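Local coordinates for protein glutathione s-transferase S2 (Nilaparvata lugens, PDB 5H5L) that probably transfers glutathione to electrophilic substrates as a sigma-class glutathione transferase, and acts as a glutathione-requiring prostaglandin D synthase of the brown planthopper, at residues D153-F156 with I157-E161; K178-N181 with D182-V185; K191-I194 with E195-V199. One frame throughout, in Å; residues are numbered along the deposited sequence.

The three contacts come in series along the last helices of the all-helical C-terminal domain. Interaction 1 lies on helix 151-164, its centre about 4 Å from that of the chain; interaction 2, on helix 175-185, is centred about 9 Å away, and Ile157 of interaction 1 packs on Asn181 of interaction 2. Interaction 3, on helix 188-196 and the tail beyond, has its centre about 15 Å from that of interaction 1, yet a Glu161-Arg197 salt bridge joins them, and Val185 of interaction 2 packs on Ile194. Burial thus falls from core to surface, while interaction 3 packs against the N-terminal domain, so the helices lead from beside the glutathione pocket to the interface of the two domains.

Interaction 1 of 3, residues D153-F156 with I157-E161; sequences DIYF and ISILE
The hydroxyl OG of Ser158 sits between two carbonyl oxygens of the preceding turn, 3.0 Å from Tyr155 O and 3.1 Å from Ile154 O, and its single proton could go to either. It gets there because chi1 of 69° places OG between the backbone N and the carbonyl carbon, folded back on the helix. Ile154 O also accepts the backbone N of Ser158, and the same i to i+4 pattern carries Ile157 N to Asp153 O, Ile159 N to Tyr155 O and Leu160 N to Phe156 O.

Two aromatic side chains are each covered by an aliphatic one four residues on. Ile159 CD1 lies over one face of the Tyr155 ring, 3.7 Å from its centroid and displaced toward CE2, a CH-pi contact. Leu160 CD1 does likewise over Phe156, also 3.7 Å from the ring centroid and nearest to CZ. Ile157 CD1 comes to the rim of the same ring on the same side, 3.8 Å from Phe156 CD2.

The Tyr155 hydroxyl bonds to Ser64, a glutathione-binding residue, and to Arg99, so this helix abuts the active-site pocket. Phe156 meets Phe95 of helix 82-106 edge-to-face and packs on Leu180 of helix 175-185, while Ile154 and Ser158 touch helix 15-25 of the N-terminal domain: the segment belongs to a central helix of the GST fold, packed between these three.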
ATOM      1  N   ASP B 153      -2.149  14.291  -0.536  1.00 14.53           N
ATOM      2  CA  ASP B 153      -1.422  15.409   0.084  1.00 13.80           C
ATOM      3  C   ASP B 153      -1.555  15.376   1.602  1.00 14.06           C
ATOM      4  O   ASP B 153      -0.588  15.601   2.340  1.00 14.06           O
ATOM      5  CB  ASP B 153      -1.956  16.744  -0.458  1.00 15.99           C
ATOM      6  CG  ASP B 153      -1.814  16.872  -1.961  1.00 18.01           C
ATOM      7  OD1 ASP B 153      -0.691  16.667  -2.471  1.00 19.74           O
ATOM      8  OD2 ASP B 153      -2.838  17.132  -2.643  1.00 20.14           O
ATOM      9  N   ILE B 154      -2.752  15.099   2.088  1.00 12.90           N
ATOM     10  CA  ILE B 154      -2.994  15.090   3.515  1.00  9.70           C
ATOM     11  C   ILE B 154      -2.280  13.932   4.183  1.00 15.93           C
ATOM     12  O   ILE B 154      -1.682  14.095   5.241  1.00 15.72           O
ATOM     13  CB  ILE B 154      -4.512  15.095   3.725  1.00 14.34           C
ATOM     14  CG1 ILE B 154      -5.030  16.481   3.277  1.00 23.15           C
ATOM     15  CG2 ILE B 154      -4.870  14.848   5.172  1.00 20.75           C
ATOM     16  CD1 ILE B 154      -6.527  16.596   3.196  1.00 25.02           C
ATOM     17  N   TYR B 155      -2.297  12.759   3.561  1.00 14.49           N
ATOM     18  CA  TYR B 155      -1.571  11.623   4.108  1.00 13.25           C
ATOM     19  C   TYR B 155      -0.075  11.916   4.154  1.00 13.67           C
ATOM     20  O   TYR B 155       0.586  11.695   5.170  1.00 16.56           O
ATOM     21  CB  TYR B 155      -1.890  10.403   3.238  1.00 11.10           C
ATOM     22  CG  TYR B 155      -1.408   9.073   3.744  1.00 13.52           C
ATOM     23  CD1 TYR B 155      -2.256   8.245   4.476  1.00 15.18           C
ATOM     24  CD2 TYR B 155      -0.132   8.607   3.437  1.00 14.18           C
ATOM     25  CE1 TYR B 155      -1.842   6.995   4.909  1.00 16.19           C
ATOM     26  CE2 TYR B 155       0.289   7.370   3.877  1.00 18.09           C
ATOM     27  CZ  TYR B 155      -0.587   6.570   4.616  1.00 15.74           C
ATOM     28  OH  TYR B 155      -0.164   5.344   5.055  1.00 18.24           O
ATOM     29  N   PHE B 156       0.460  12.434   3.053  1.00 13.98           N
ATOM     30  CA  PHE B 156       1.892  12.715   2.911  1.00 12.64           C
ATOM     31  C   PHE B 156       2.373  13.705   3.981  1.00 14.99           C
ATOM     32  O   PHE B 156       3.327  13.430   4.730  1.00 18.73           O
ATOM     33  CB  PHE B 156       2.079  13.230   1.481  1.00 11.35           C
ATOM     34  CG  PHE B 156       3.481  13.617   1.083  1.00 15.57           C
ATOM     35  CD1 PHE B 156       4.507  12.694   1.038  1.00 19.75           C
ATOM     36  CD2 PHE B 156       3.731  14.892   0.618  1.00 16.92           C
ATOM     37  CE1 PHE B 156       5.795  13.082   0.599  1.00 23.21           C
ATOM     38  CE2 PHE B 156       4.982  15.251   0.178  1.00 17.16           C
ATOM     39  CZ  PHE B 156       5.999  14.360   0.170  1.00 20.12           C
ATOM     40  N   ILE B 157       1.695  14.840   4.093  1.00 15.38           N
ATOM     41  CA  ILE B 157       2.107  15.912   5.018  1.00 14.10           C
ATOM     42  C   ILE B 157       1.916  15.509   6.471  1.00 17.66           C
ATOM     43  O   ILE B 157       2.767  15.793   7.323  1.00 18.54           O
ATOM     44  CB  ILE B 157       1.342  17.215   4.688  1.00 16.90           C
ATOM     45  CG1 ILE B 157       1.687  17.733   3.308  1.00 16.42           C
ATOM     46  CG2 ILE B 157       1.706  18.313   5.682  1.00 19.04           C
ATOM     47  CD1 ILE B 157       3.185  17.820   3.056  1.00 19.77           C
ATOM     48  N   SER B 158       0.819  14.813   6.792  1.00 18.25           N
ATOM     49  CA  SER B 158       0.625  14.421   8.183  1.00 11.85           C
ATOM     50  C   SER B 158       1.736  13.498   8.640  1.00 19.46           C
ATOM     51  O   SER B 158       2.218  13.616   9.771  1.00 18.67           O
ATOM     52  CB  SER B 158      -0.750  13.768   8.371  1.00 20.61           C
ATOM     53  OG  SER B 158      -0.779  12.513   7.723  1.00 19.31           O
ATOM     54  N   ILE B 159       2.191  12.587   7.761  1.00 14.53           N
ATOM     55  CA  ILE B 159       3.253  11.672   8.140  1.00 15.54           C
ATOM     56  C   ILE B 159       4.616  12.365   8.098  1.00 26.27           C
ATOM     57  O   ILE B 159       5.462  12.121   8.961  1.00 24.96           O
ATOM     58  CB  ILE B 159       3.183  10.411   7.252  1.00 20.76           C
ATOM     59  CG1 ILE B 159       1.914   9.617   7.643  1.00 21.17           C
ATOM     60  CG2 ILE B 159       4.411   9.555   7.396  1.00 23.94           C
ATOM     61  CD1 ILE B 159       1.608   8.431   6.795  1.00 27.09           C
ATOM     62  N   LEU B 160       4.860  13.251   7.128  1.00 20.11           N
ATOM     63  CA  LEU B 160       6.129  13.993   7.122  1.00 23.59           C
ATOM     64  C   LEU B 160       6.290  14.843   8.382  1.00 28.11           C
ATOM     65  O   LEU B 160       7.401  14.991   8.907  1.00 26.71           O
ATOM     66  CB  LEU B 160       6.228  14.881   5.888  1.00 14.35           C
ATOM     67  CG  LEU B 160       6.502  14.193   4.564  1.00 23.08           C
ATOM     68  CD1 LEU B 160       6.709  15.216   3.496  1.00 24.76           C
ATOM     69  CD2 LEU B 160       7.705  13.267   4.625  1.00 30.97           C
ATOM     70  N   GLU B 161       5.194  15.413   8.873  1.00 33.90           N
ATOM     71  CA  GLU B 161       5.234  16.175  10.116  1.00 36.84           C
ATOM     72  C   GLU B 161       5.789  15.322  11.246  1.00 38.15           C
ATOM     73  O   GLU B 161       6.615  15.774  12.040  1.00 32.86           O
ATOM     74  CB  GLU B 161       3.825  16.683  10.426  1.00 34.17           C
ATOM     75  CG  GLU B 161       3.573  17.054  11.864  1.00 42.26           C
ATOM     76  CD  GLU B 161       2.202  17.652  12.032  1.00 39.33           C
ATOM     77  OE1 GLU B 161       1.346  17.015  12.678  1.00 40.85           O
ATOM     78  OE2 GLU B 161       1.973  18.743  11.471  1.00 49.37           O
TER

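Interaction 2 of 3, residues K178-N181 with D182-V185; sequences KALN and DKVV
Two polar groups converge on Asp182 OD1. The amide ND2 of Asn181 donates a hydrogen bond of 3.0 Å to Asp182 OD1, which lies close to the amide plane but is met on its anti side, the amide and carboxylate planes standing 82° apart. Lys178 NZ makes a weak salt bridge to the same OD1, at 3.4 Å; the lysine chain bends at chi2 (68°), bringing CE in front of the carboxylate oxygens, 3.3 Å from Asp182 OD1. A leucine at Asp182 would probably leave the Lys178 ammonium without its anionic mate and the Asn181 amide freer to turn.

Backbone bonds tie the turns together: Asp182 N to Lys178 O, Lys183 N to Ala179 O, Val184 N to Leu180 O and, nearly straight at 172°, Val185 N to Asn181 O at 3.1 Å.

Apolar contact is slighter. Leu180 and Val184 lie side by side, with Leu180 CD1 4.1 Å from Val184 CG2; both pack against helix 151-164.

The polar side thus carries a single weak salt bridge and an amide-carboxylate hydrogen bond, while the leucine and valine face the core. The two donors probably favour the ionised form of Asp182, offsetting the nearby Lys178 carbonyl.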
ATOM      1  N   LYS B 178       8.022  21.596   1.150  1.00 27.72           N
ATOM      2  CA  LYS B 178       7.724  22.508   2.254  1.00 22.51           C
ATOM      3  C   LYS B 178       6.546  23.427   1.926  1.00 18.56           C
ATOM      4  O   LYS B 178       5.743  23.756   2.810  1.00 21.24           O
ATOM      5  CB  LYS B 178       8.972  23.322   2.594  1.00 27.44           C
ATOM      6  CG  LYS B 178       8.766  24.383   3.659  1.00 32.94           C
ATOM      7  CD  LYS B 178       8.500  23.759   5.012  1.00 37.87           C
ATOM      8  CE  LYS B 178       8.287  24.837   6.070  1.00 51.14           C
ATOM      9  NZ  LYS B 178       7.802  24.260   7.348  1.00 63.70           N
ATOM     10  N   ALA B 179       6.445  23.863   0.666  1.00 16.33           N
ATOM     11  CA  ALA B 179       5.300  24.654   0.203  1.00 17.12           C
ATOM     12  C   ALA B 179       3.975  23.876   0.288  1.00 26.45           C
ATOM     13  O   ALA B 179       2.931  24.442   0.629  1.00 20.80           O
ATOM     14  CB  ALA B 179       5.536  25.070  -1.231  1.00 22.55           C
ATOM     15  N   LEU B 180       3.977  22.595  -0.099  1.00 21.51           N
ATOM     16  CA  LEU B 180       2.765  21.785   0.094  1.00 18.15           C
ATOM     17  C   LEU B 180       2.464  21.611   1.576  1.00 15.99           C
ATOM     18  O   LEU B 180       1.305  21.660   2.000  1.00 23.79           O
ATOM     19  CB  LEU B 180       2.960  20.441  -0.584  1.00 15.74           C
ATOM     20  CG  LEU B 180       1.831  19.416  -0.517  1.00 12.24           C
ATOM     21  CD1 LEU B 180       0.543  19.966  -1.144  1.00 18.75           C
ATOM     22  CD2 LEU B 180       2.314  18.153  -1.167  1.00 12.55           C
ATOM     23  N   ASN B 181       3.509  21.422   2.381  1.00 21.26           N
ATOM     24  CA  ASN B 181       3.322  21.282   3.815  1.00 21.20           C
ATOM     25  C   ASN B 181       2.598  22.479   4.390  1.00 29.12           C
ATOM     26  O   ASN B 181       1.659  22.329   5.185  1.00 22.98           O
ATOM     27  CB  ASN B 181       4.658  21.129   4.529  1.00 20.32           C
ATOM     28  CG  ASN B 181       4.503  21.235   6.031  1.00 30.89           C
ATOM     29  OD1 ASN B 181       4.357  20.222   6.724  1.00 31.61           O
ATOM     30  ND2 ASN B 181       4.464  22.469   6.544  1.00 30.84           N
ATOM     31  N   ASP B 182       3.059  23.686   4.041  1.00 25.92           N
ATOM     32  CA  ASP B 182       2.467  24.887   4.629  1.00 29.37           C
ATOM     33  C   ASP B 182       1.029  25.054   4.178  1.00 22.73           C
ATOM     34  O   ASP B 182       0.178  25.500   4.949  1.00 31.11           O
ATOM     35  CB  ASP B 182       3.288  26.121   4.251  1.00 29.90           C
ATOM     36  CG  ASP B 182       4.714  26.049   4.769  1.00 36.93           C
ATOM     37  OD1 ASP B 182       4.984  25.269   5.721  1.00 32.86           O
ATOM     38  OD2 ASP B 182       5.573  26.770   4.224  1.00 47.67           O
ATOM     39  N   LYS B 183       0.742  24.668   2.944  1.00 22.22           N
ATOM     40  CA  LYS B 183      -0.611  24.760   2.403  1.00 27.13           C
ATOM     41  C   LYS B 183      -1.567  23.809   3.122  1.00 29.75           C
ATOM     42  O   LYS B 183      -2.698  24.178   3.445  1.00 25.19           O
ATOM     43  CB  LYS B 183      -0.531  24.467   0.909  1.00 30.84           C
ATOM     44  CG  LYS B 183      -1.795  24.381   0.159  1.00 36.89           C
ATOM     45  CD  LYS B 183      -1.569  24.768  -1.305  1.00 47.47           C
ATOM     46  CE  LYS B 183      -0.424  24.018  -1.982  1.00 54.07           C
ATOM     47  NZ  LYS B 183      -0.072  24.606  -3.326  1.00 59.89           N
ATOM     48  N   VAL B 184      -1.128  22.593   3.417  1.00 25.12           N
ATOM     49  CA  VAL B 184      -2.044  21.619   4.000  1.00 25.55           C
ATOM     50  C   VAL B 184      -2.318  21.968   5.447  1.00 18.67           C
ATOM     51  O   VAL B 184      -3.468  21.964   5.892  1.00 25.11           O
ATOM     52  CB  VAL B 184      -1.489  20.189   3.859  1.00 18.22           C
ATOM     53  CG1 VAL B 184      -2.253  19.254   4.774  1.00 16.72           C
ATOM     54  CG2 VAL B 184      -1.606  19.720   2.393  1.00 18.67           C
ATOM     55  N   VAL B 185      -1.278  22.291   6.206  1.00 24.91           N
ATOM     56  CA  VAL B 185      -1.506  22.543   7.623  1.00 23.84           C
ATOM     57  C   VAL B 185      -2.285  23.817   7.880  1.00 34.09           C
ATOM     58  O   VAL B 185      -2.682  24.052   9.036  1.00 30.32           O
ATOM     59  CB  VAL B 185      -0.213  22.607   8.449  1.00 27.70           C
ATOM     60  CG1 VAL B 185       0.566  21.352   8.260  1.00 32.80           C
ATOM     61  CG2 VAL B 185       0.623  23.865   8.076  1.00 31.76           C
TER

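Interaction 3 of 3, residues K191-I194 with E195-V199; sequences KAWI and EKRPV
Glu195 opens the second segment with a salt bridge back to Lys191: NZ of the lysine lies 2.9 Å from Glu195 OE2 and meets it nearly along the C-O axis. The lysine chain runs extended as far as CE and then bends at chi4 (-66°), which turns the ammonium toward the carboxylate. The backbone N of Glu195 bonds to Lys191 O, so main chain and side chain both span this turn of the helix.

Lys196 comes next. Its N donates to Ala192 O at 2.9 Å, and its aliphatic chain crosses the Trp193 side chain at about a right angle, bringing CE 3.9 Å from Trp193 CE3.

At Arg197 the chain leaves helical conformation, though its N still makes a short but bent bond to Trp193 O, at 2.7 Å. Arg197 CB rests over one face of the indole, 3.8 Å from the centroid of the five-membered ring, a CH-pi contact. Beyond CB, chi1 of 68° sets CG between the backbone N and the carbonyl carbon, and from there the arginine runs extended beside Ile194, whose CG1 lies above the centre of the guanidinium face; the indole and guanidinium planes stand 86° apart.

The polar ends are held from outside. Arg197 NH1 forms salt bridges with Glu161 of helix 151-164 and with Glu16 of helix 15-25, and Glu16 also accepts Trp193 NE1. The indole meets Trp20 and touches Asp31 and Arg33 of strand 30-34, so the end of helix 188-196 is fastened against the N-terminal, thioredoxin-like domain.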
ATOM      1  N   LYS B 191      -5.910  22.963  10.305  1.00 34.98           N
ATOM      2  CA  LYS B 191      -5.351  23.951  11.225  1.00 27.41           C
ATOM      3  C   LYS B 191      -5.999  23.867  12.602  1.00 26.54           C
ATOM      4  O   LYS B 191      -5.319  23.803  13.631  1.00 38.71           O
ATOM      5  CB  LYS B 191      -5.571  25.339  10.621  1.00 28.74           C
ATOM      6  CG  LYS B 191      -4.663  26.421  11.168  1.00 43.35           C
ATOM      7  CD  LYS B 191      -4.914  27.723  10.431  1.00 39.33           C
ATOM      8  CE  LYS B 191      -3.995  28.821  10.935  1.00 51.39           C
ATOM      9  NZ  LYS B 191      -4.302  29.170  12.341  1.00 54.11           N
ATOM     10  N   ALA B 192      -7.321  23.912  12.630  1.00 28.76           N
ATOM     11  CA  ALA B 192      -8.057  23.734  13.875  1.00 32.70           C
ATOM     12  C   ALA B 192      -7.620  22.477  14.605  1.00 42.26           C
ATOM     13  O   ALA B 192      -7.326  22.505  15.806  1.00 34.38           O
ATOM     14  CB  ALA B 192      -9.554  23.680  13.579  1.00 33.91           C
ATOM     15  N   TRP B 193      -7.596  21.341  13.895  1.00 35.79           N
ATOM     16  CA  TRP B 193      -7.223  20.094  14.549  1.00 26.50           C
ATOM     17  C   TRP B 193      -5.842  20.200  15.154  1.00 32.56           C
ATOM     18  O   TRP B 193      -5.606  19.749  16.276  1.00 30.22           O
ATOM     19  CB  TRP B 193      -7.271  18.914  13.559  1.00 31.59           C
ATOM     20  CG  TRP B 193      -6.613  17.760  14.176  1.00 24.63           C
ATOM     21  CD1 TRP B 193      -5.349  17.321  13.964  1.00 27.90           C
ATOM     22  CD2 TRP B 193      -7.165  16.930  15.188  1.00 23.10           C
ATOM     23  NE1 TRP B 193      -5.078  16.252  14.774  1.00 25.17           N
ATOM     24  CE2 TRP B 193      -6.187  15.984  15.532  1.00 27.06           C
ATOM     25  CE3 TRP B 193      -8.400  16.893  15.839  1.00 27.13           C
ATOM     26  CZ2 TRP B 193      -6.400  15.017  16.507  1.00 21.91           C
ATOM     27  CZ3 TRP B 193      -8.613  15.922  16.787  1.00 28.02           C
ATOM     28  CH2 TRP B 193      -7.616  15.003  17.120  1.00 23.55           C
ATOM     29  N   ILE B 194      -4.912  20.784  14.415  1.00 26.77           N
ATOM     30  CA  ILE B 194      -3.552  20.927  14.910  1.00 40.51           C
ATOM     31  C   ILE B 194      -3.548  21.770  16.177  1.00 40.66           C
ATOM     32  O   ILE B 194      -2.804  21.491  17.122  1.00 37.19           O
ATOM     33  CB  ILE B 194      -2.666  21.536  13.805  1.00 37.18           C
ATOM     34  CG1 ILE B 194      -2.479  20.510  12.664  1.00 36.39           C
ATOM     35  CG2 ILE B 194      -1.336  22.001  14.381  1.00 38.65           C
ATOM     36  CD1 ILE B 194      -2.029  21.118  11.389  1.00 31.04           C
ATOM     37  N   GLU B 195      -4.388  22.803  16.219  1.00 44.31           N
ATOM     38  CA  GLU B 195      -4.415  23.688  17.378  1.00 54.47           C
ATOM     39  C   GLU B 195      -5.008  22.985  18.591  1.00 57.05           C
ATOM     40  O   GLU B 195      -4.487  23.116  19.705  1.00 60.86           O
ATOM     41  CB  GLU B 195      -5.214  24.950  17.060  1.00 52.03           C
ATOM     42  CG  GLU B 195      -4.511  25.922  16.138  1.00 56.78           C
ATOM     43  CD  GLU B 195      -5.472  26.949  15.572  1.00 56.85           C
ATOM     44  OE1 GLU B 195      -6.674  26.875  15.915  1.00 53.35           O
ATOM     45  OE2 GLU B 195      -5.036  27.812  14.777  1.00 54.18           O
ATOM     46  N   LYS B 196      -6.096  22.239  18.399  1.00 51.96           N
ATOM     47  CA  LYS B 196      -6.777  21.625  19.529  1.00 49.25           C
ATOM     48  C   LYS B 196      -6.259  20.233  19.852  1.00 55.69           C
ATOM     49  O   LYS B 196      -6.522  19.734  20.952  1.00 53.05           O
ATOM     50  CB  LYS B 196      -8.293  21.583  19.277  1.00 44.61           C
ATOM     51  CG  LYS B 196      -8.842  20.354  18.530  1.00 47.69           C
ATOM     52  CD  LYS B 196     -10.337  20.229  18.698  1.00 51.67           C
ATOM     53  CE  LYS B 196     -10.823  18.857  18.255  1.00 57.07           C
ATOM     54  NZ  LYS B 196     -12.201  18.548  18.742  1.00 56.77           N
ATOM     55  N   ARG B 197      -5.514  19.600  18.948  1.00 58.37           N
ATOM     56  CA  ARG B 197      -5.142  18.211  19.170  1.00 53.53           C
ATOM     57  C   ARG B 197      -4.282  18.097  20.428  1.00 59.85           C
ATOM     58  O   ARG B 197      -3.598  19.053  20.813  1.00 61.91           O
ATOM     59  CB  ARG B 197      -4.376  17.638  17.978  1.00 44.00           C
ATOM     60  CG  ARG B 197      -2.987  18.247  17.780  1.00 46.08           C
ATOM     61  CD  ARG B 197      -2.301  17.679  16.535  1.00 45.03           C
ATOM     62  NE  ARG B 197      -1.003  18.297  16.258  1.00 45.07           N
ATOM     63  CZ  ARG B 197      -0.257  18.013  15.194  1.00 44.31           C
ATOM     64  NH1 ARG B 197      -0.680  17.119  14.300  1.00 36.82           N
ATOM     65  NH2 ARG B 197       0.909  18.620  15.016  1.00 42.07           N
ATOM     66  N   PRO B 198      -4.309  16.943  21.092  1.00 62.16           N
ATOM     67  CA  PRO B 198      -3.343  16.693  22.166  1.00 65.90           C
ATOM     68  C   PRO B 198      -1.927  16.965  21.686  1.00 65.95           C
ATOM     69  O   PRO B 198      -1.545  16.572  20.586  1.00 59.16           O
ATOM     70  CB  PRO B 198      -3.562  15.213  22.491  1.00 58.94           C
ATOM     71  CG  PRO B 198      -5.009  14.955  22.091  1.00 49.83           C
ATOM     72  CD  PRO B 198      -5.243  15.817  20.903  1.00 55.05           C
ATOM     73  N   VAL B 199      -1.145  17.648  22.518  1.00 81.08           N
ATOM     74  CA  VAL B 199       0.227  18.004  22.153  1.00 88.39           C
ATOM     75  C   VAL B 199       1.215  17.310  23.085  1.00 97.06           C
ATOM     76  O   VAL B 199       1.783  17.963  23.973  1.00100.67           O
ATOM     77  CB  VAL B 199       0.436  19.528  22.185  1.00 90.28           C
ATOM     78  CG1 VAL B 199       1.769  19.888  21.528  1.00 89.15           C
ATOM     79  CG2 VAL B 199      -0.723  20.258  21.503  1.00 88.52           C
TER